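Local coordinates for hypothetical protein PH0730 (Pyrococcus horikoshii, PDB 2P8T) that is of unknown function but may bind ATP and act as an aminoacyl-tRNA ligase, at residues T167-E170 with K174-K177. Numbering follows the deposited sequence.
Sequences TWAE and KALK
Ala175, in the first turn of helix 172-187, sits against the end of strand 163-168, its CA 4.9 Å from the CA of Trp168. Only three residues separate 167-170 from 174-177, so the chain leaves the strand, turns, and brings the helix back across one face of the sheet. Thr167 and Ala169 direct their CB atoms at the helix, while Trp168 between them points its CB the other way, and its side chain touches Met126 of strand 124-131 and Lys123. The strand is the middle one of a five-stranded antiparallel sheet, and this junction is where helix 172-187 begins to pack on it; Ala175 also reaches Ile98 of strand 95-102. The one hydrogen bond across the contact runs from Thr167 OG1 to Ala175 O, 2.7 Å long. It meets the carbonyl at a C=O...O angle of 121°, with the hydroxyl tilted 23° from the carbonyl plane. Thr167 chi1 of 63° sets OG1 between the backbone N and C, facing the helix. Ser178 OG also bonds to the carbonyl of buried Ala175, as well as to Lys174 O. A valine in place of Thr167 would probably cost the one hydrogen bond between these segments, leaving Ser178 as the hydroxyl partner of Ala175 O. The methyl of Ala169 lies 3.5 Å from Ala175 N, and that same CB is 3.6 Å from Lys174 CB; from there the lysine chain runs off from the strand.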
ATOM      1  N   THR A 167       3.388  -7.871   3.006  1.00 16.71           N
ATOM      2  CA  THR A 167       2.302  -8.565   3.724  1.00 16.22           C
ATOM      3  C   THR A 167       1.748  -9.698   2.874  1.00 17.25           C
ATOM      4  O   THR A 167       1.859  -9.677   1.627  1.00 17.30           O
ATOM      5  CB  THR A 167       1.130  -7.614   4.062  1.00 16.29           C
ATOM      6  OG1 THR A 167       0.549  -7.124   2.847  1.00 18.25           O
ATOM      7  CG2 THR A 167       1.577  -6.449   4.929  1.00 15.79           C
ATOM      8  N   TRP A 168       1.112 -10.670   3.526  1.00 17.56           N
ATOM      9  CA  TRP A 168       0.344 -11.675   2.794  1.00 18.44           C
ATOM     10  C   TRP A 168      -0.890 -12.027   3.588  1.00 18.96           C
ATOM     11  O   TRP A 168      -0.948 -11.774   4.787  1.00 18.71           O
ATOM     12  CB  TRP A 168       1.178 -12.925   2.457  1.00 18.21           C
ATOM     13  CG  TRP A 168       1.730 -13.651   3.631  1.00 19.04           C
ATOM     14  CD1 TRP A 168       1.220 -14.794   4.221  1.00 19.45           C
ATOM     15  CD2 TRP A 168       2.920 -13.319   4.361  1.00 18.74           C
ATOM     16  NE1 TRP A 168       2.029 -15.178   5.276  1.00 20.37           N
ATOM     17  CE2 TRP A 168       3.072 -14.289   5.383  1.00 19.31           C
ATOM     18  CE3 TRP A 168       3.879 -12.296   4.244  1.00 19.06           C
ATOM     19  CZ2 TRP A 168       4.149 -14.267   6.275  1.00 19.35           C
ATOM     20  CZ3 TRP A 168       4.942 -12.263   5.140  1.00 18.24           C
ATOM     21  CH2 TRP A 168       5.064 -13.246   6.147  1.00 19.75           C
ATOM     22  N   ALA A 169      -1.892 -12.565   2.906  1.00 20.46           N
ATOM     23  CA  ALA A 169      -3.207 -12.740   3.516  1.00 22.18           C
ATOM     24  C   ALA A 169      -4.006 -13.758   2.719  1.00 23.26           C
ATOM     25  O   ALA A 169      -3.497 -14.335   1.756  1.00 23.36           O
ATOM     26  CB  ALA A 169      -3.941 -11.394   3.566  1.00 21.31           C
ATOM     27  N   GLU A 170      -5.253 -13.976   3.120  1.00 25.17           N
ATOM     28  CA  GLU A 170      -6.117 -14.941   2.441  1.00 27.01           C
ATOM     29  C   GLU A 170      -6.558 -14.433   1.075  1.00 27.25           C
ATOM     30  O   GLU A 170      -6.797 -15.227   0.162  1.00 28.07           O
ATOM     31  CB  GLU A 170      -7.339 -15.283   3.305  1.00 27.35           C
ATOM     32  CG  GLU A 170      -7.000 -15.819   4.700  1.00 31.24           C
ATOM     33  CD  GLU A 170      -6.616 -17.292   4.745  1.00 35.89           C
ATOM     34  OE1 GLU A 170      -6.426 -17.923   3.676  1.00 39.89           O
ATOM     35  OE2 GLU A 170      -6.512 -17.831   5.874  1.00 37.19           O
ATOM     36  N   LYS A 174      -7.004  -8.076   1.270  1.00 22.74           N
ATOM     37  CA  LYS A 174      -6.502  -8.022   2.640  1.00 21.97           C
ATOM     38  C   LYS A 174      -4.997  -7.762   2.678  1.00 20.65           C
ATOM     39  O   LYS A 174      -4.548  -7.017   3.532  1.00 19.21           O
ATOM     40  CB  LYS A 174      -6.835  -9.288   3.418  1.00 22.12           C
ATOM     41  CG  LYS A 174      -8.339  -9.467   3.651  1.00 24.55           C
ATOM     42  CD  LYS A 174      -8.593 -10.777   4.363  1.00 28.08           C
ATOM     43  CE  LYS A 174     -10.077 -11.151   4.310  1.00 31.65           C
ATOM     44  NZ  LYS A 174     -10.909 -10.135   4.994  1.00 35.18           N
ATOM     45  N   ALA A 175      -4.240  -8.375   1.772  1.00 20.35           N
ATOM     46  CA  ALA A 175      -2.795  -8.068   1.650  1.00 19.81           C
ATOM     47  C   ALA A 175      -2.572  -6.587   1.319  1.00 19.63           C
ATOM     48  O   ALA A 175      -1.687  -5.932   1.880  1.00 19.28           O
ATOM     49  CB  ALA A 175      -2.121  -8.968   0.583  1.00 19.87           C
ATOM     50  N   LEU A 176      -3.361  -6.068   0.383  1.00 19.49           N
ATOM     51  CA  LEU A 176      -3.215  -4.674  -0.027  1.00 19.53           C
ATOM     52  C   LEU A 176      -3.525  -3.734   1.126  1.00 19.54           C
ATOM     53  O   LEU A 176      -2.742  -2.825   1.420  1.00 18.77           O
ATOM     54  CB  LEU A 176      -4.108  -4.342  -1.228  1.00 19.42           C
ATOM     55  CG  LEU A 176      -3.937  -2.905  -1.761  1.00 20.19           C
ATOM     56  CD1 LEU A 176      -2.477  -2.557  -2.041  1.00 18.85           C
ATOM     57  CD2 LEU A 176      -4.794  -2.706  -3.012  1.00 20.63           C
ATOM     58  N   LYS A 177      -4.670  -3.959   1.769  1.00 19.31           N
ATOM     59  CA  LYS A 177      -5.129  -3.110   2.870  1.00 21.59           C
ATOM     60  C   LYS A 177      -4.142  -3.108   4.038  1.00 19.83           C
ATOM     61  O   LYS A 177      -3.821  -2.048   4.592  1.00 19.57           O
ATOM     62  CB  LYS A 177      -6.533  -3.563   3.328  1.00 22.45           C
ATOM     63  CG  LYS A 177      -7.327  -2.537   4.179  1.00 25.97           C
ATOM     64  CD  LYS A 177      -8.845  -2.852   4.163  1.00 26.07           C
ATOM     65  CE  LYS A 177      -9.607  -2.208   5.334  1.00 28.70           C
ATOM     66  NZ  LYS A 177      -9.610  -0.692   5.259  1.00 32.28           N
TER